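PDB 3OT1: 4-methyl-5(B-hydroxyethyl)-thiazole monophosphate biosynthesis enzyme from Vibrio cholerae O1 biovar El Tor, which is of unknown function but belongs to the DJ-1/PfpI family and may act in making the thiazole monophosphate precursor of thiamine. Local coordinates for residues A[73-78]-A[105-110]; A[22-27]-A[161-166]; A[128-133]-A[157-162]; A[67-72]-A[101-106]. All blocks are in the same frame, centred on the assembly; numbering follows the deposited sequence.

Contact 1: A[73-78]-A[105-110]; sequences DALALP and KLVAAI
Leu75 and Leu77 bond to Leu106, Ala108 and Ile110 where two neighbouring parallel strands meet in the central sheet of a DJ-1/PfpI domain. Strands 74-77 and 106-110 run the same way, 8° apart. Leu75 N donates to Leu106 O at 3.1 Å, and Leu75 O takes Ala108 N at 2.8 Å. The pattern repeats one step on. Leu77 N reaches Ala108 O at 2.8 Å, and Ile110 N closes on Leu77 O at 3.2 Å, with a more bent N-H (145°). Before the strands pair, one water joins Asp73 O to Leu106 N.

On one face, which also carries Leu75 and Val107, Leu77 CB meets Ala109 CB at 4.0 Å. Helices 91-102 and 113-119 cover this side, with Phe100 lying on Leu75 and Val107. Ala74 CB meets Leu106 CB at 4.0 Å on the other face, where Met173 of helix 166-178 lies on Ala76 and Ala108. Ile110 CG2, set between the backbone N and the carbonyl carbon, lies 3.6 Å from Leu77 O. The strands are linked by helices 81-88 and 91-102, which makes the unit a beta-alpha-beta crossover of a three-layer alpha/beta sandwich.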
loop_
_atom_site.group_PDB
_atom_site.type_symbol
_atom_site.label_atom_id
_atom_site.label_comp_id
_atom_site.label_asym_id
_atom_site.label_seq_id
_atom_site.Cartn_x
_atom_site.Cartn_y
_atom_site.Cartn_z
ATOM N N ASP A 73 13.755 -15.892 8.129
ATOM C CA ASP A 73 13.395 -16.925 7.188
ATOM C C ASP A 73 13.345 -16.445 5.751
ATOM O O ASP A 73 13.404 -17.261 4.853
ATOM C CB ASP A 73 12.058 -17.512 7.589
ATOM C CG ASP A 73 12.121 -18.105 8.987
ATOM O OD1 ASP A 73 12.943 -19.013 9.212
ATOM O OD2 ASP A 73 11.421 -17.603 9.872
ATOM N N ALA A 74 13.201 -15.131 5.532
ATOM C CA ALA A 74 13.098 -14.606 4.183
ATOM C C ALA A 74 13.433 -13.135 4.175
ATOM O O ALA A 74 13.338 -12.444 5.188
ATOM C CB ALA A 74 11.704 -14.846 3.608
ATOM N N LEU A 75 13.837 -12.687 2.987
ATOM C CA LEU A 75 14.236 -11.313 2.718
ATOM C C LEU A 75 13.283 -10.763 1.661
ATOM O O LEU A 75 13.117 -11.385 0.622
ATOM C CB LEU A 75 15.681 -11.307 2.189
ATOM C CG LEU A 75 16.276 -9.956 1.823
ATOM C CD1 LEU A 75 16.420 -9.025 3.032
ATOM C CD2 LEU A 75 17.603 -10.140 1.111
ATOM N N ALA A 76 12.669 -9.601 1.918
ATOM C CA ALA A 76 11.757 -8.972 0.973
ATOM C C ALA A 76 12.220 -7.549 0.677
ATOM O O ALA A 76 12.337 -6.723 1.600
ATOM C CB ALA A 76 10.349 -8.949 1.511
ATOM N N LEU A 77 12.506 -7.290 -0.593
ATOM C CA LEU A 77 13.091 -6.036 -1.023
ATOM C C LEU A 77 12.066 -5.205 -1.788
ATOM O O LEU A 77 11.653 -5.563 -2.890
ATOM C CB LEU A 77 14.287 -6.302 -1.938
ATOM C CG LEU A 77 15.414 -7.170 -1.354
ATOM C CD1 LEU A 77 16.511 -7.324 -2.412
ATOM C CD2 LEU A 77 15.991 -6.560 -0.107
ATOM N N PRO A 78 11.654 -4.059 -1.206
ATOM C CA PRO A 78 10.815 -3.120 -1.945
ATOM C C PRO A 78 11.542 -2.530 -3.151
ATOM O O PRO A 78 12.773 -2.594 -3.227
ATOM C CB PRO A 78 10.509 -2.034 -0.903
ATOM C CG PRO A 78 10.740 -2.717 0.447
ATOM C CD PRO A 78 11.900 -3.630 0.185
ATOM N N LYS A 105 17.196 -19.625 1.601
ATOM C CA LYS A 105 15.997 -18.892 2.001
ATOM C C LYS A 105 15.412 -18.092 0.873
ATOM O O LYS A 105 16.141 -17.577 0.038
ATOM C CB LYS A 105 16.348 -17.974 3.152
ATOM C CG LYS A 105 16.693 -18.760 4.436
ATOM C CD LYS A 105 17.306 -17.904 5.525
ATOM C CE LYS A 105 17.494 -18.750 6.779
ATOM N NZ LYS A 105 18.209 -18.005 7.840
ATOM N N LEU A 106 14.089 -17.950 0.894
ATOM C CA LEU A 106 13.405 -17.100 -0.052
ATOM C C LEU A 106 13.923 -15.670 -0.018
ATOM O O LEU A 106 13.964 -15.027 1.028
ATOM C CB LEU A 106 11.920 -17.108 0.279
ATOM C CG LEU A 106 11.011 -16.326 -0.669
ATOM C CD1 LEU A 106 11.027 -16.913 -2.096
ATOM C CD2 LEU A 106 9.573 -16.281 -0.100
ATOM N N VAL A 107 14.263 -15.182 -1.212
ATOM C CA VAL A 107 14.509 -13.773 -1.465
ATOM C C VAL A 107 13.421 -13.317 -2.427
ATOM O O VAL A 107 13.168 -13.962 -3.448
ATOM C CB VAL A 107 15.912 -13.530 -2.011
ATOM C CG1 VAL A 107 16.066 -12.053 -2.398
ATOM C CG2 VAL A 107 16.963 -13.970 -0.977
ATOM N N ALA A 108 12.778 -12.206 -2.063
ATOM C CA ALA A 108 11.654 -11.669 -2.823
ATOM C C ALA A 108 11.952 -10.215 -3.140
ATOM O O ALA A 108 12.426 -9.502 -2.274
ATOM C CB ALA A 108 10.379 -11.792 -1.983
ATOM N N ALA A 109 11.683 -9.776 -4.354
ATOM C CA ALA A 109 11.932 -8.395 -4.730
ATOM C C ALA A 109 10.947 -7.917 -5.772
ATOM O O ALA A 109 10.482 -8.684 -6.605
ATOM C CB ALA A 109 13.361 -8.233 -5.261
ATOM N N ILE A 110 10.652 -6.619 -5.749
ATOM C CA ILE A 110 9.635 -6.054 -6.607
ATOM C C ILE A 110 10.135 -4.801 -7.305
ATOM O O ILE A 110 11.024 -4.107 -6.820
ATOM C CB ILE A 110 8.340 -5.798 -5.779
ATOM C CG1 ILE A 110 7.125 -5.402 -6.631
ATOM C CG2 ILE A 110 8.590 -4.817 -4.645
ATOM C CD1 ILE A 110 5.813 -5.543 -5.888
HETATM O O HOH W 1 12.721 -19.242 3.133
#

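Contact 2: A[22-27]-A[161-166]; sequences EMETVI and QGPGTA
Pro163, Glu24 and Ala166 carry this contact between the first turns of helix 22-34 and the turn leading into helix 166-178 of the alpha/beta sandwich. Pro163 gives up the most surface. Its ring lies beside the carboxylate of Glu24, with CD 3.3 Å from Glu24 OE2. The Glu24 chain is extended, CG anti to the carbonyl carbon (chi1 -65°), which carries the carboxylate away from its own helix. The other oxygen, OE1, accepts a hydrogen bond from Gly79 N, so the two oxygens have different surroundings. Glu24 also packs against Cys111, just after strand 106-110. This is consistent with the family's pairing of a glutamate with a reactive cysteine.

Ala166 fills the second half of the contact. Its CB sits 3.9 Å from both Ile27 CG2 and Ile27 CD1, so two branches of the isoleucine touch the methyl from one side. Pro163 CB faces selenomethionine Met23, whose CE lies 3.7 Å away in one of its two conformers. The turn is held from within, as Gly162 N donates to Thr165 OG1 at 3.0 Å, nearly straight at 168°. The other subunit also touches this turn: it hydrogen-bonds to the backbone of Gly164, and one of its basic side chains packs on Pro163. Ile27 CG2 also lies 3.7 Å from Ala166 C.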
loop_
_atom_site.group_PDB
_atom_site.type_symbol
_atom_site.label_atom_id
_atom_site.label_comp_id
_atom_site.label_asym_id
_atom_site.label_seq_id
_atom_site.Cartn_x
_atom_site.Cartn_y
_atom_site.Cartn_z
ATOM N N GLU A 22 7.108 3.544 -0.965
ATOM C CA GLU A 22 6.484 3.376 0.337
ATOM C C GLU A 22 5.234 2.524 0.305
ATOM O O GLU A 22 4.983 1.805 1.270
ATOM C CB GLU A 22 6.181 4.725 1.008
ATOM C CG GLU A 22 5.459 5.743 0.138
ATOM C CD GLU A 22 6.446 6.642 -0.592
ATOM O OE1 GLU A 22 7.033 6.166 -1.575
ATOM O OE2 GLU A 22 6.642 7.794 -0.174
HETATM N N MSE A 23 4.412 2.596 -0.746
HETATM C CA MSE A 23 3.224 1.733 -0.761
HETATM C C MSE A 23 3.650 0.285 -0.965
HETATM O O MSE A 23 3.068 -0.611 -0.360
HETATM C CB MSE A 23 2.122 2.174 -1.724
HETATM C CG MSE A 23 2.225 1.707 -3.138
HETATM SE SE MSE A 23 0.728 2.388 -4.168
HETATM C CE MSE A 23 -0.276 0.791 -4.708
ATOM N N GLU A 24 4.650 0.037 -1.803
ATOM C CA GLU A 24 5.142 -1.332 -1.907
ATOM C C GLU A 24 5.619 -1.847 -0.554
ATOM O O GLU A 24 5.317 -2.956 -0.141
ATOM C CB GLU A 24 6.277 -1.410 -2.927
ATOM C CG GLU A 24 5.845 -1.102 -4.346
ATOM C CD GLU A 24 6.982 -0.985 -5.339
ATOM O OE1 GLU A 24 8.134 -1.321 -5.028
ATOM O OE2 GLU A 24 6.679 -0.517 -6.486
ATOM N N THR A 25 6.425 -1.036 0.112
ATOM C CA THR A 25 6.969 -1.401 1.407
ATOM C C THR A 25 5.868 -1.733 2.404
ATOM O O THR A 25 5.914 -2.769 3.068
ATOM C CB THR A 25 7.846 -0.254 1.972
ATOM O OG1 THR A 25 8.929 0.019 1.071
ATOM C CG2 THR A 25 8.419 -0.625 3.327
ATOM N N VAL A 26 4.903 -0.841 2.541
ATOM C CA VAL A 26 3.889 -0.984 3.562
ATOM C C VAL A 26 2.913 -2.109 3.203
ATOM O O VAL A 26 2.461 -2.828 4.086
ATOM C CB VAL A 26 3.213 0.367 3.852
ATOM C CG1 VAL A 26 2.059 0.183 4.808
ATOM C CG2 VAL A 26 4.234 1.339 4.414
ATOM N N ILE A 27 2.610 -2.295 1.926
ATOM C CA ILE A 27 1.814 -3.450 1.519
ATOM C C ILE A 27 2.505 -4.741 1.939
ATOM O O ILE A 27 1.866 -5.655 2.472
ATOM C CB ILE A 27 1.509 -3.438 0.012
ATOM C CG1 ILE A 27 0.529 -2.311 -0.342
ATOM C CG2 ILE A 27 0.980 -4.832 -0.459
ATOM C CD1 ILE A 27 0.422 -2.009 -1.838
ATOM N N GLN A 161 6.298 -6.940 -10.223
ATOM C CA GLN A 161 6.447 -5.792 -11.117
ATOM C C GLN A 161 6.276 -4.389 -10.542
ATOM O O GLN A 161 7.009 -3.508 -10.946
ATOM C CB GLN A 161 5.495 -5.950 -12.305
ATOM C CG GLN A 161 5.798 -7.184 -13.164
ATOM C CD GLN A 161 5.117 -7.126 -14.498
ATOM O OE1 GLN A 161 4.604 -6.078 -14.917
ATOM N NE2 GLN A 161 5.153 -8.234 -15.218
ATOM N N GLY A 162 5.318 -4.119 -9.672
ATOM C CA GLY A 162 5.083 -2.722 -9.329
ATOM C C GLY A 162 4.059 -2.541 -8.246
ATOM O O GLY A 162 3.574 -3.495 -7.629
ATOM N N PRO A 163 3.683 -1.287 -8.007
ATOM C CA PRO A 163 2.738 -0.985 -6.951
ATOM C C PRO A 163 1.464 -1.832 -7.054
ATOM O O PRO A 163 0.962 -2.330 -6.052
ATOM C CB PRO A 163 2.474 0.518 -7.151
ATOM C CG PRO A 163 3.747 1.043 -7.704
ATOM C CD PRO A 163 4.215 -0.053 -8.631
ATOM N N GLY A 164 0.945 -1.969 -8.266
ATOM C CA GLY A 164 -0.290 -2.687 -8.507
ATOM C C GLY A 164 -0.192 -4.192 -8.449
ATOM O O GLY A 164 -1.220 -4.868 -8.529
ATOM N N THR A 165 1.023 -4.733 -8.298
ATOM C CA THR A 165 1.219 -6.167 -8.064
ATOM C C THR A 165 1.694 -6.476 -6.652
ATOM O O THR A 165 1.931 -7.639 -6.332
ATOM C CB THR A 165 2.204 -6.800 -9.095
ATOM O OG1 THR A 165 3.522 -6.317 -8.839
ATOM C CG2 THR A 165 1.778 -6.525 -10.545
ATOM N N ALA A 166 1.830 -5.472 -5.794
ATOM C CA ALA A 166 2.462 -5.668 -4.512
ATOM C C ALA A 166 1.645 -6.589 -3.593
ATOM O O ALA A 166 2.207 -7.389 -2.863
ATOM C CB ALA A 166 2.779 -4.336 -3.832
#

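Contact 3: A[128-133]-A[157-162]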
loop_
_atom_site.group_PDB
_atom_site.type_symbol
_atom_site.label_atom_id
_atom_site.label_comp_id
_atom_site.label_asym_id
_atom_site.label_seq_id
_atom_site.Cartn_x
_atom_site.Cartn_y
_atom_site.Cartn_z
ATOM N N ARG A 128 15.151 -16.922 -13.756
ATOM C CA ARG A 128 14.008 -16.241 -14.352
ATOM C C ARG A 128 13.502 -15.205 -13.361
ATOM O O ARG A 128 13.396 -15.490 -12.158
ATOM C CB ARG A 128 12.887 -17.225 -14.679
ATOM C CG ARG A 128 13.241 -18.238 -15.730
ATOM C CD ARG A 128 12.039 -18.887 -16.358
ATOM N NE ARG A 128 11.093 -17.902 -16.898
ATOM C CZ ARG A 128 11.218 -17.238 -18.056
ATOM N NH1 ARG A 128 10.260 -16.385 -18.422
ATOM N NH2 ARG A 128 12.269 -17.423 -18.860
HETATM N N MSE A 129 13.188 -14.009 -13.863
HETATM C CA MSE A 129 12.663 -12.948 -13.027
HETATM C C MSE A 129 11.889 -11.954 -13.835
HETATM O O MSE A 129 12.104 -11.790 -15.034
HETATM C CB MSE A 129 13.775 -12.241 -12.252
HETATM C CG MSE A 129 14.808 -11.553 -13.133
HETATM SE SE MSE A 129 16.263 -10.770 -12.130
HETATM C CE MSE A 129 17.181 -12.362 -11.602
ATOM N N THR A 130 11.001 -11.264 -13.121
ATOM C CA THR A 130 10.322 -10.096 -13.653
ATOM C C THR A 130 10.777 -8.868 -12.870
ATOM O O THR A 130 11.586 -8.948 -11.937
ATOM C CB THR A 130 8.786 -10.249 -13.638
ATOM O OG1 THR A 130 8.202 -9.276 -14.494
ATOM C CG2 THR A 130 8.170 -10.121 -12.269
ATOM N N CYS A 131 10.293 -7.710 -13.302
ATOM C CA CYS A 131 10.599 -6.425 -12.673
ATOM C C CYS A 131 9.606 -5.416 -13.203
ATOM O O CYS A 131 8.708 -5.769 -13.964
ATOM C CB CYS A 131 12.043 -5.990 -12.970
ATOM S SG CYS A 131 12.448 -5.685 -14.685
ATOM N N HIS A 132 9.783 -4.157 -12.832
ATOM C CA HIS A 132 8.903 -3.130 -13.387
ATOM C C HIS A 132 9.050 -3.076 -14.904
ATOM O O HIS A 132 10.163 -3.130 -15.401
ATOM C CB HIS A 132 9.258 -1.782 -12.793
ATOM C CG HIS A 132 8.230 -0.754 -13.059
ATOM N ND1 HIS A 132 8.119 -0.106 -14.267
ATOM C CD2 HIS A 132 7.231 -0.304 -12.273
ATOM C CE1 HIS A 132 7.081 0.708 -14.202
ATOM N NE2 HIS A 132 6.543 0.628 -12.998
ATOM N N PRO A 133 7.942 -2.956 -15.645
ATOM C CA PRO A 133 8.033 -2.935 -17.103
ATOM C C PRO A 133 8.970 -1.884 -17.653
ATOM O O PRO A 133 9.557 -2.088 -18.715
ATOM C CB PRO A 133 6.587 -2.677 -17.524
ATOM C CG PRO A 133 5.792 -3.317 -16.478
ATOM C CD PRO A 133 6.538 -3.032 -15.206
ATOM N N LEU A 157 13.628 -17.719 -5.536
ATOM C CA LEU A 157 13.527 -16.300 -5.877
ATOM C C LEU A 157 12.117 -15.934 -6.331
ATOM O O LEU A 157 11.559 -16.531 -7.246
ATOM C CB LEU A 157 14.514 -15.959 -7.008
ATOM C CG LEU A 157 14.477 -14.504 -7.462
ATOM C CD1 LEU A 157 15.001 -13.578 -6.372
ATOM C CD2 LEU A 157 15.229 -14.314 -8.781
ATOM N N LEU A 158 11.538 -14.922 -5.692
ATOM C CA LEU A 158 10.218 -14.429 -6.062
ATOM C C LEU A 158 10.367 -12.985 -6.521
ATOM O O LEU A 158 10.920 -12.168 -5.775
ATOM C CB LEU A 158 9.287 -14.479 -4.854
ATOM C CG LEU A 158 7.831 -14.066 -5.124
ATOM C CD1 LEU A 158 7.124 -15.119 -6.008
ATOM C CD2 LEU A 158 7.096 -13.850 -3.801
ATOM N N THR A 159 9.884 -12.664 -7.715
ATOM C CA THR A 159 9.914 -11.299 -8.165
ATOM C C THR A 159 8.545 -10.839 -8.654
ATOM O O THR A 159 7.663 -11.635 -8.957
ATOM C CB THR A 159 10.984 -11.081 -9.261
ATOM O OG1 THR A 159 10.762 -11.995 -10.337
ATOM C CG2 THR A 159 12.373 -11.211 -8.689
ATOM N N SER A 160 8.372 -9.516 -8.694
ATOM C CA SER A 160 7.107 -8.951 -9.112
ATOM C C SER A 160 7.334 -7.545 -9.668
ATOM O O SER A 160 8.433 -7.023 -9.619
ATOM C CB SER A 160 6.122 -8.984 -7.951
ATOM O OG SER A 160 4.796 -8.652 -8.293
ATOM N N GLN A 161 6.298 -6.940 -10.223
ATOM C CA GLN A 161 6.447 -5.792 -11.117
ATOM C C GLN A 161 6.276 -4.389 -10.542
ATOM O O GLN A 161 7.009 -3.508 -10.946
ATOM C CB GLN A 161 5.495 -5.950 -12.305
ATOM C CG GLN A 161 5.798 -7.184 -13.164
ATOM C CD GLN A 161 5.117 -7.126 -14.498
ATOM O OE1 GLN A 161 4.604 -6.078 -14.917
ATOM N NE2 GLN A 161 5.153 -8.234 -15.218
ATOM N N GLY A 162 5.318 -4.119 -9.672
ATOM C CA GLY A 162 5.083 -2.722 -9.329
ATOM C C GLY A 162 4.059 -2.541 -8.246
ATOM O O GLY A 162 3.574 -3.495 -7.629
HETATM O O HOH W 2 11.815 -14.554 -9.994
#
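Leu157 begins the contact by setting CD2 against the end of selenomethionine Met129, 3.9 Å from its CE. Thr159 follows on the same face of the strand. Its OG1 lies between the backbone N and the carbonyl carbon (chi1 55°), which turns the hydroxyl toward segment 128-133. There it accepts a nearly straight bond (168°) from Thr130 N at 2.9 Å. A water 2.8 Å from this same OG1 also reaches Arg128 O. Segment 128-133 runs alongside strand 157-160 in the same direction, 8° apart. It covers a sheet face of the DJ-1/PfpI sandwich next to helix 113-119, whose Pro114 packs on Met129, Cys131 and Thr159.

Ser160 turns its side chain the other way, and Thr130 CG2 rests 3.5 Å from its CA. Gln161 then crosses Thr130 at about a right angle. Its NE2 makes a weak bond of 3.3 Å to Thr130 OG1, while each group has a better partner: Gln147 O for NE2 and Ser145 O for OG1. Gln161 OE1 instead meets Pro133 CG at 3.4 Å. The backbone oxygen of Gln161 takes a CA-H contact from His132 CA at 3.1 Å. Gly162 comes last, near His132 CD2.

Contact 4: A[67-72]-A[101-106]; sequences CSAEAF and SQQGKL
Lys105 sends its amino group to the backbone oxygens of Ala69 and Phe72, and this is the tight part of the contact. The chain is extended beyond CG and brings NZ to the end of the short 3-10 turn 69-71. Phe72 O is reached at 2.8 Å, nearly head-on to the carbonyl. Ala69 O is met differently: NZ stands 2.9 Å away but 47° out of the carbonyl plane. Phe72 N takes the opposite face of that plane at 3.0 Å, so two donors grip one oxygen. Gln103 OE1 accepts from NZ as well, at 2.8 Å. A water that donates to Glu70 O also lies 2.7 Å from NZ as an acceptor, so four acceptors share the three N-H groups of the ammonium.

The outer side is looser. Ala69 CB rests against the Gln103 amide, 3.7 Å from OE1, by van der Waals contact alone. Farther out, water joins Gln103 NE2 to Glu70 OE2 in one conformer of the glutamate. Inward, Phe100 of helix 91-102 packs against Ala69, Phe72 and Lys105. Gly104, with positive phi, lets the chain leave that helix and turn into strand 106-110. Such a Schellman motif closes the helix of this beta-alpha-beta crossover.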
loop_
_atom_site.group_PDB
_atom_site.type_symbol
_atom_site.label_atom_id
_atom_site.label_comp_id
_atom_site.label_asym_id
_atom_site.label_seq_id
_atom_site.Cartn_x
_atom_site.Cartn_y
_atom_site.Cartn_z
ATOM N N CYS A 67 21.752 -6.515 10.969
ATOM C CA CYS A 67 20.972 -7.652 10.556
ATOM C C CYS A 67 21.841 -8.813 10.162
ATOM O O CYS A 67 22.836 -8.631 9.476
ATOM C CB CYS A 67 20.118 -7.279 9.359
ATOM S SG CYS A 67 18.889 -6.026 9.760
ATOM N N SER A 68 21.445 -9.996 10.600
ATOM C CA SER A 68 22.106 -11.200 10.124
ATOM C C SER A 68 21.060 -12.217 9.706
ATOM O O SER A 68 19.991 -12.365 10.319
ATOM C CB SER A 68 23.102 -11.752 11.144
ATOM O OG SER A 68 24.227 -10.897 11.274
ATOM N N ALA A 69 21.374 -12.892 8.607
ATOM C CA ALA A 69 20.413 -13.731 7.930
ATOM C C ALA A 69 19.868 -14.858 8.786
ATOM O O ALA A 69 18.746 -15.262 8.580
ATOM C CB ALA A 69 21.001 -14.261 6.626
ATOM N N GLU A 70 20.646 -15.393 9.753
ATOM C CA GLU A 70 20.164 -16.541 10.566
ATOM C C GLU A 70 18.968 -16.188 11.435
ATOM O O GLU A 70 18.250 -17.091 11.888
ATOM C CB GLU A 70 21.255 -17.181 11.446
ATOM C CG GLU A 70 21.557 -16.470 12.756
ATOM C CD GLU A 70 22.379 -15.209 12.581
ATOM O OE1 GLU A 70 22.417 -14.400 13.544
ATOM O OE2 GLU A 70 22.986 -15.027 11.497
ATOM N N ALA A 71 18.738 -14.886 11.658
ATOM C CA ALA A 71 17.591 -14.427 12.444
ATOM C C ALA A 71 16.307 -14.340 11.633
ATOM O O ALA A 71 15.282 -13.946 12.175
ATOM C CB ALA A 71 17.879 -13.081 13.079
ATOM N N PHE A 72 16.353 -14.685 10.344
ATOM C CA PHE A 72 15.193 -14.521 9.469
ATOM C C PHE A 72 14.977 -15.738 8.599
ATOM O O PHE A 72 15.914 -16.482 8.302
ATOM C CB PHE A 72 15.378 -13.273 8.587
ATOM C CG PHE A 72 15.587 -12.022 9.389
ATOM C CD1 PHE A 72 14.504 -11.351 9.930
ATOM C CD2 PHE A 72 16.846 -11.523 9.646
ATOM C CE1 PHE A 72 14.676 -10.206 10.686
ATOM C CE2 PHE A 72 17.022 -10.385 10.401
ATOM C CZ PHE A 72 15.913 -9.709 10.914
ATOM N N SER A 101 20.461 -16.187 0.236
ATOM C CA SER A 101 20.419 -17.132 -0.851
ATOM C C SER A 101 21.291 -18.357 -0.569
ATOM O O SER A 101 20.895 -19.463 -0.897
ATOM C CB SER A 101 20.740 -16.490 -2.203
ATOM O OG SER A 101 22.045 -16.011 -2.233
ATOM N N GLN A 102 22.416 -18.153 0.095
ATOM C CA GLN A 102 23.330 -19.270 0.414
ATOM C C GLN A 102 22.887 -20.049 1.644
ATOM O O GLN A 102 23.466 -21.055 1.989
ATOM C CB GLN A 102 24.740 -18.745 0.578
ATOM C CG GLN A 102 25.319 -18.254 -0.756
ATOM C CD GLN A 102 26.592 -17.448 -0.637
ATOM O OE1 GLN A 102 27.370 -17.618 0.310
ATOM N NE2 GLN A 102 26.853 -16.628 -1.649
ATOM N N GLN A 103 21.833 -19.617 2.300
ATOM C CA GLN A 103 21.136 -20.376 3.336
ATOM C C GLN A 103 19.861 -21.040 2.830
ATOM O O GLN A 103 19.125 -21.638 3.604
ATOM C CB GLN A 103 20.848 -19.482 4.529
ATOM C CG GLN A 103 22.112 -19.077 5.221
ATOM C CD GLN A 103 21.916 -18.148 6.382
ATOM O OE1 GLN A 103 20.808 -17.956 6.881
ATOM N NE2 GLN A 103 23.006 -17.545 6.827
ATOM N N GLY A 104 19.607 -20.942 1.527
ATOM C CA GLY A 104 18.461 -21.566 0.904
ATOM C C GLY A 104 17.141 -20.877 1.168
ATOM O O GLY A 104 16.085 -21.469 0.960
ATOM N N LYS A 105 17.196 -19.625 1.601
ATOM C CA LYS A 105 15.997 -18.892 2.001
ATOM C C LYS A 105 15.412 -18.092 0.873
ATOM O O LYS A 105 16.141 -17.577 0.038
ATOM C CB LYS A 105 16.348 -17.974 3.152
ATOM C CG LYS A 105 16.693 -18.760 4.436
ATOM C CD LYS A 105 17.306 -17.904 5.525
ATOM C CE LYS A 105 17.494 -18.750 6.779
ATOM N NZ LYS A 105 18.209 -18.005 7.840
ATOM N N LEU A 106 14.089 -17.950 0.894
ATOM C CA LEU A 106 13.405 -17.100 -0.052
ATOM C C LEU A 106 13.923 -15.670 -0.018
ATOM O O LEU A 106 13.964 -15.027 1.028
ATOM C CB LEU A 106 11.920 -17.108 0.279
ATOM C CG LEU A 106 11.011 -16.326 -0.669
ATOM C CD1 LEU A 106 11.027 -16.913 -2.096
ATOM C CD2 LEU A 106 9.573 -16.281 -0.100
HETATM O O HOH W 3 23.909 -16.415 9.340
HETATM O O HOH W 4 18.453 -19.630 9.976
#

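Contact 1 is the centre of the set, in the middle of the parallel sheet. Contact 4 shares Lys105 and Leu106 with it and lies at the start of the same two strands, about 10 Å away between centres. Contact 3 adds the next strand: Val107 O and Ala109 N probably bond to Leu158 N and O, each at 2.9 Å. Contacts 2 and 3 share Gln161 and Gly162, and Thr165 OG1 probably bonds to Ser160 OG. Ile110 CG2 lies 3.5 Å from Glu24 OE1, where contacts 1 and 2 meet beside Cys111, probably the family's reactive-site cysteine. Contact 4 lies farthest from that site, its centre about 23 Å from that of contact 2.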